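PDB 3GFV: petrobactin-binding protein YclQ from Bacillus subtilis subsp. subtilis str. 168, which binds iron-free and ferric petrobactin and the precursor 3,4-dihydroxybenzoic acid, serving the YclNOPQ ABC transporter for uptake of ferric petrobactin. Local coordinates for residues 49-63 / 71-83. Numbering follows the deposited sequence.
Sequences DKLGLDDIVAGLPKQ and KFKDDKYADVGSL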
loop_
_atom_site.group_PDB
_atom_site.type_symbol
_atom_site.label_atom_id
_atom_site.label_comp_id
_atom_site.label_asym_id
_atom_site.label_seq_id
_atom_site.Cartn_x
_atom_site.Cartn_y
_atom_site.Cartn_z
ATOM N N ASP A 49 5.527 -12.962 3.800
ATOM C CA ASP A 49 5.450 -13.246 5.227
ATOM C C ASP A 49 4.196 -14.048 5.575
ATOM O O ASP A 49 4.264 -15.012 6.333
ATOM C CB ASP A 49 5.474 -11.963 6.059
ATOM C CG ASP A 49 5.446 -12.242 7.553
ATOM O OD1 ASP A 49 6.480 -12.698 8.091
ATOM O OD2 ASP A 49 4.386 -12.018 8.190
ATOM N N LYS A 50 3.053 -13.635 5.027
ATOM C CA LYS A 50 1.788 -14.320 5.288
ATOM C C LYS A 50 1.855 -15.785 4.837
ATOM O O LYS A 50 1.239 -16.674 5.436
ATOM C CB LYS A 50 0.651 -13.604 4.561
ATOM C CG LYS A 50 -0.723 -14.242 4.748
ATOM C CD LYS A 50 -1.218 -14.058 6.173
ATOM C CE LYS A 50 -2.542 -14.784 6.414
ATOM N NZ LYS A 50 -2.794 -14.975 7.877
ATOM N N LEU A 51 2.614 -16.035 3.777
ATOM C CA LEU A 51 2.715 -17.374 3.210
ATOM C C LEU A 51 3.793 -18.196 3.916
ATOM O O LEU A 51 4.061 -19.326 3.528
ATOM C CB LEU A 51 3.015 -17.294 1.714
ATOM C CG LEU A 51 1.960 -16.534 0.913
ATOM C CD1 LEU A 51 2.384 -16.395 -0.534
ATOM C CD2 LEU A 51 0.619 -17.229 1.020
ATOM N N GLY A 52 4.408 -17.619 4.946
ATOM C CA GLY A 52 5.444 -18.307 5.699
ATOM C C GLY A 52 6.745 -18.442 4.933
ATOM O O GLY A 52 7.437 -19.450 5.046
ATOM N N LEU A 53 7.098 -17.428 4.151
ATOM C CA LEU A 53 8.296 -17.516 3.319
ATOM C C LEU A 53 9.411 -16.566 3.751
ATOM O O LEU A 53 10.237 -16.195 2.925
ATOM C CB LEU A 53 7.950 -17.229 1.856
ATOM C CG LEU A 53 7.039 -18.271 1.197
ATOM C CD1 LEU A 53 6.439 -17.713 -0.075
ATOM C CD2 LEU A 53 7.830 -19.557 0.918
ATOM N N ASP A 54 9.439 -16.187 5.029
ATOM C CA ASP A 54 10.460 -15.241 5.529
ATOM C C ASP A 54 11.873 -15.744 5.189
ATOM O O ASP A 54 12.790 -14.965 4.898
ATOM C CB ASP A 54 10.371 -15.094 7.061
ATOM C CG ASP A 54 9.143 -14.331 7.527
ATOM O OD1 ASP A 54 8.841 -14.385 8.742
ATOM O OD2 ASP A 54 8.486 -13.683 6.700
ATOM N N ASP A 55 12.042 -17.063 5.232
ATOM C CA ASP A 55 13.362 -17.664 5.093
ATOM C C ASP A 55 14.020 -17.407 3.746
ATOM O O ASP A 55 15.238 -17.523 3.626
ATOM C CB ASP A 55 13.303 -19.175 5.339
ATOM C CG ASP A 55 13.110 -19.515 6.795
ATOM O OD1 ASP A 55 13.290 -18.612 7.645
ATOM O OD2 ASP A 55 12.777 -20.685 7.091
ATOM N N ILE A 56 13.230 -17.076 2.730
ATOM C CA ILE A 56 13.815 -16.911 1.402
ATOM C C ILE A 56 13.997 -15.435 1.017
ATOM O O ILE A 56 14.372 -15.109 -0.110
ATOM C CB ILE A 56 13.085 -17.757 0.318
ATOM C CG1 ILE A 56 11.579 -17.453 0.293
ATOM C CG2 ILE A 56 13.308 -19.249 0.574
ATOM C CD1 ILE A 56 11.251 -16.025 -0.215
ATOM N N VAL A 57 13.730 -14.549 1.965
ATOM C CA VAL A 57 13.996 -13.125 1.746
ATOM C C VAL A 57 15.458 -12.837 2.050
ATOM O O VAL A 57 15.878 -12.937 3.201
ATOM C CB VAL A 57 13.145 -12.242 2.662
ATOM C CG1 VAL A 57 13.408 -10.766 2.375
ATOM C CG2 VAL A 57 11.670 -12.561 2.475
ATOM N N ALA A 58 16.232 -12.482 1.028
ATOM C CA ALA A 58 17.654 -12.196 1.239
ATOM C C ALA A 58 17.916 -10.787 1.757
ATOM O O ALA A 58 18.904 -10.543 2.465
ATOM C CB ALA A 58 18.444 -12.431 -0.044
ATOM N N GLY A 59 17.047 -9.853 1.391
ATOM C CA GLY A 59 17.304 -8.445 1.666
ATOM C C GLY A 59 16.128 -7.563 1.306
ATOM O O GLY A 59 15.276 -7.933 0.479
ATOM N N LEU A 60 16.089 -6.389 1.932
ATOM C CA LEU A 60 15.020 -5.426 1.725
ATOM C C LEU A 60 15.571 -4.073 2.186
ATOM O O LEU A 60 16.544 -4.018 2.945
ATOM C CB LEU A 60 13.801 -5.789 2.578
ATOM C CG LEU A 60 14.066 -5.941 4.083
ATOM C CD1 LEU A 60 13.065 -5.101 4.871
ATOM C CD2 LEU A 60 13.980 -7.427 4.479
ATOM N N PRO A 61 14.954 -2.974 1.729
ATOM C CA PRO A 61 15.438 -1.658 2.172
ATOM C C PRO A 61 14.909 -1.335 3.577
ATOM O O PRO A 61 13.706 -1.233 3.770
ATOM C CB PRO A 61 14.863 -0.710 1.114
ATOM C CG PRO A 61 13.568 -1.470 0.625
ATOM C CD PRO A 61 14.048 -2.891 0.574
ATOM N N LYS A 62 15.794 -1.173 4.555
ATOM C CA LYS A 62 15.329 -1.026 5.935
ATOM C C LYS A 62 15.278 0.409 6.431
ATOM O O LYS A 62 15.029 0.636 7.612
ATOM C CB LYS A 62 16.196 -1.853 6.888
ATOM C CG LYS A 62 16.179 -3.360 6.607
ATOM C CD LYS A 62 16.943 -4.101 7.687
ATOM C CE LYS A 62 17.210 -5.535 7.286
ATOM N NZ LYS A 62 17.700 -6.313 8.460
ATOM N N GLN A 63 15.524 1.367 5.545
ATOM C CA GLN A 63 15.591 2.777 5.959
ATOM C C GLN A 63 14.438 3.157 6.886
ATOM O O GLN A 63 14.660 3.693 7.978
ATOM C CB GLN A 63 15.614 3.706 4.753
ATOM C CG GLN A 63 15.757 5.162 5.153
ATOM C CD GLN A 63 15.369 6.111 4.042
ATOM O OE1 GLN A 63 16.142 7.002 3.681
ATOM N NE2 GLN A 63 14.168 5.925 3.486
ATOM N N LYS A 71 9.875 -7.032 12.325
ATOM C CA LYS A 71 10.635 -8.275 12.451
ATOM C C LYS A 71 11.798 -8.298 11.450
ATOM O O LYS A 71 12.829 -8.918 11.690
ATOM C CB LYS A 71 9.713 -9.471 12.207
ATOM C CG LYS A 71 9.460 -9.718 10.732
ATOM C CD LYS A 71 8.173 -10.485 10.511
ATOM C CE LYS A 71 8.223 -11.840 11.172
ATOM N NZ LYS A 71 6.898 -12.502 11.090
ATOM N N PHE A 72 11.633 -7.598 10.333
ATOM C CA PHE A 72 12.648 -7.617 9.278
ATOM C C PHE A 72 13.897 -6.780 9.580
ATOM O O PHE A 72 14.823 -6.729 8.772
ATOM C CB PHE A 72 12.010 -7.262 7.929
ATOM C CG PHE A 72 11.120 -8.363 7.395
ATOM C CD1 PHE A 72 11.684 -9.508 6.860
ATOM C CD2 PHE A 72 9.741 -8.257 7.446
ATOM C CE1 PHE A 72 10.880 -10.540 6.378
ATOM C CE2 PHE A 72 8.935 -9.281 6.970
ATOM C CZ PHE A 72 9.513 -10.424 6.430
ATOM N N LYS A 73 13.934 -6.159 10.756
ATOM C CA LYS A 73 15.142 -5.470 11.217
ATOM C C LYS A 73 16.233 -6.486 11.570
ATOM O O LYS A 73 17.420 -6.160 11.606
ATOM C CB LYS A 73 14.838 -4.591 12.434
ATOM C CG LYS A 73 13.822 -3.509 12.160
ATOM C CD LYS A 73 13.653 -2.568 13.345
ATOM C CE LYS A 73 12.660 -1.459 13.006
ATOM N NZ LYS A 73 12.826 -0.256 13.873
ATOM N N ASP A 74 15.816 -7.718 11.841
ATOM C CA ASP A 74 16.756 -8.809 12.119
ATOM C C ASP A 74 17.900 -8.816 11.111
ATOM O O ASP A 74 17.676 -8.700 9.913
ATOM C CB ASP A 74 16.019 -10.159 12.085
ATOM C CG ASP A 74 16.830 -11.289 12.701
ATOM O OD1 ASP A 74 17.888 -11.673 12.149
ATOM O OD2 ASP A 74 16.383 -11.815 13.740
ATOM N N ASP A 75 19.131 -8.949 11.590
ATOM C CA ASP A 75 20.280 -8.923 10.695
ATOM C C ASP A 75 20.345 -10.114 9.730
ATOM O O ASP A 75 21.173 -10.122 8.827
ATOM C CB ASP A 75 21.582 -8.811 11.495
ATOM C CG ASP A 75 21.764 -7.433 12.104
ATOM O OD1 ASP A 75 21.164 -6.475 11.577
ATOM O OD2 ASP A 75 22.504 -7.306 13.102
ATOM N N LYS A 76 19.491 -11.123 9.908
ATOM C CA LYS A 76 19.507 -12.236 8.954
ATOM C C LYS A 76 19.040 -11.725 7.583
ATOM O O LYS A 76 19.307 -12.335 6.553
ATOM C CB LYS A 76 18.661 -13.430 9.436
ATOM C CG LYS A 76 17.175 -13.148 9.536
ATOM C CD LYS A 76 16.388 -14.380 9.977
ATOM C CE LYS A 76 15.986 -15.241 8.789
ATOM N NZ LYS A 76 14.806 -16.107 9.099
ATOM N N TYR A 77 18.340 -10.598 7.582
ATOM C CA TYR A 77 17.921 -9.961 6.334
ATOM C C TYR A 77 18.897 -8.828 6.018
ATOM O O TYR A 77 19.136 -7.968 6.865
ATOM C CB TYR A 77 16.504 -9.387 6.485
ATOM C CG TYR A 77 15.515 -10.407 7.002
ATOM C CD1 TYR A 77 15.073 -11.442 6.186
ATOM C CD2 TYR A 77 15.038 -10.349 8.309
ATOM C CE1 TYR A 77 14.176 -12.392 6.653
ATOM C CE2 TYR A 77 14.140 -11.299 8.785
ATOM C CZ TYR A 77 13.716 -12.321 7.948
ATOM O OH TYR A 77 12.821 -13.276 8.401
ATOM N N ALA A 78 19.470 -8.831 4.819
ATOM C CA ALA A 78 20.394 -7.762 4.439
ATOM C C ALA A 78 19.651 -6.460 4.199
ATOM O O ALA A 78 18.562 -6.455 3.623
ATOM C CB ALA A 78 21.200 -8.157 3.194
ATOM N N ASP A 79 20.242 -5.354 4.650
ATOM C CA ASP A 79 19.690 -4.022 4.388
ATOM C C ASP A 79 20.192 -3.541 3.022
ATOM O O ASP A 79 21.399 -3.332 2.833
ATOM C CB ASP A 79 20.157 -3.055 5.479
ATOM C CG ASP A 79 19.517 -1.678 5.364
ATOM O OD1 ASP A 79 18.722 -1.456 4.431
ATOM O OD2 ASP A 79 19.821 -0.815 6.209
ATOM N N VAL A 80 19.283 -3.378 2.062
ATOM C CA VAL A 80 19.695 -2.960 0.722
ATOM C C VAL A 80 19.329 -1.495 0.436
ATOM O O VAL A 80 19.161 -1.103 -0.717
ATOM C CB VAL A 80 19.140 -3.923 -0.389
ATOM C CG1 VAL A 80 19.860 -5.268 -0.353
ATOM C CG2 VAL A 80 17.631 -4.120 -0.251
ATOM N N GLY A 81 19.190 -0.700 1.499
ATOM C CA GLY A 81 19.088 0.753 1.383
ATOM C C GLY A 81 17.722 1.342 1.693
ATOM O O GLY A 81 17.144 1.119 2.765
ATOM N N SER A 82 17.212 2.133 0.758
ATOM C CA SER A 82 15.889 2.722 0.921
ATOM C C SER A 82 15.071 2.500 -0.334
ATOM O O SER A 82 15.594 2.063 -1.368
ATOM C CB SER A 82 16.000 4.222 1.218
ATOM O OG SER A 82 16.310 4.935 0.046
ATOM N N LEU A 83 13.780 2.809 -0.238
ATOM C CA LEU A 83 12.867 2.524 -1.330
ATOM C C LEU A 83 13.254 3.353 -2.543
ATOM O O LEU A 83 13.123 2.890 -3.673
ATOM C CB LEU A 83 11.431 2.835 -0.922
ATOM C CG LEU A 83 10.860 1.852 0.101
ATOM C CD1 LEU A 83 9.544 2.390 0.635
ATOM C CD2 LEU A 83 10.645 0.512 -0.566
HETATM O O HOH W 1 17.710 -14.221 5.127
HETATM O O HOH W 2 19.908 -5.128 9.472
HETATM O O HOH W 3 12.727 3.692 2.409
HETATM O O HOH W 4 15.712 7.777 0.823
#
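Ala58, Leu60 and the edge strand 78-79 are joined by parallel backbone pairing. Ala78 N donates a hydrogen bond to Ala58 O, Leu60 N to Ala78 O (3.0 Å) and Val80 N to Leu60 O. Strand 57-60 in turn pairs with strand 37-39, so the contact forms one margin of the five-stranded parallel sheet of this periplasmic binding protein fold. At Gly59 a side chain would press on Ala78 O and Val80, which suits glycine.

Lys62 has the length and the charge to reach several backbone carbonyls at once. Its chain runs extended beyond CG (chi2 -174°) past Asp79 and Phe72 O, carrying the ammonium into the turn 74-77. There NZ donates to Tyr77 O (2.7 Å) and Asp74 O (2.8 Å), more weakly to Phe72 O and Lys73 O, and also to a water held by Asp75 OD1. Asp74 O is gripped on opposite faces of its plane by Lys62 NZ and Tyr77 N. Asp79 OD1 likewise takes Lys62 N (2.9 Å) from one face and Gly81 N from the other, the latter closing an Asx turn. Gln63 N meets Gly81 O almost head-on.

The apolar contacts gather round Leu60 and Pro61. Leu60 CD2 lies 3.8 Å from Tyr77 CB and also touches Phe72, whose CD1 sits over the centre of the Tyr77 ring; Val57 O and Asp54 O approach that ring's edge in its plane. Pro61 CG packs against Leu83 CD2 (3.7 Å).

Farther out, Lys71 NZ forms salt bridges with Asp49 OD1 (3.0 Å, on its syn side) and, longer, Asp54 OD1, while Lys76 NZ and Asp55 OD1 make a weak one. The ammonium of Lys71 probably offsets the negative charge gathered by Asp49 and Asp54, with Glu282 also near Asp49. Backbone carbonyls clustered round one ammonium imply that Lys62 pins the turn to the sheet edge largely through main-chain oxygens.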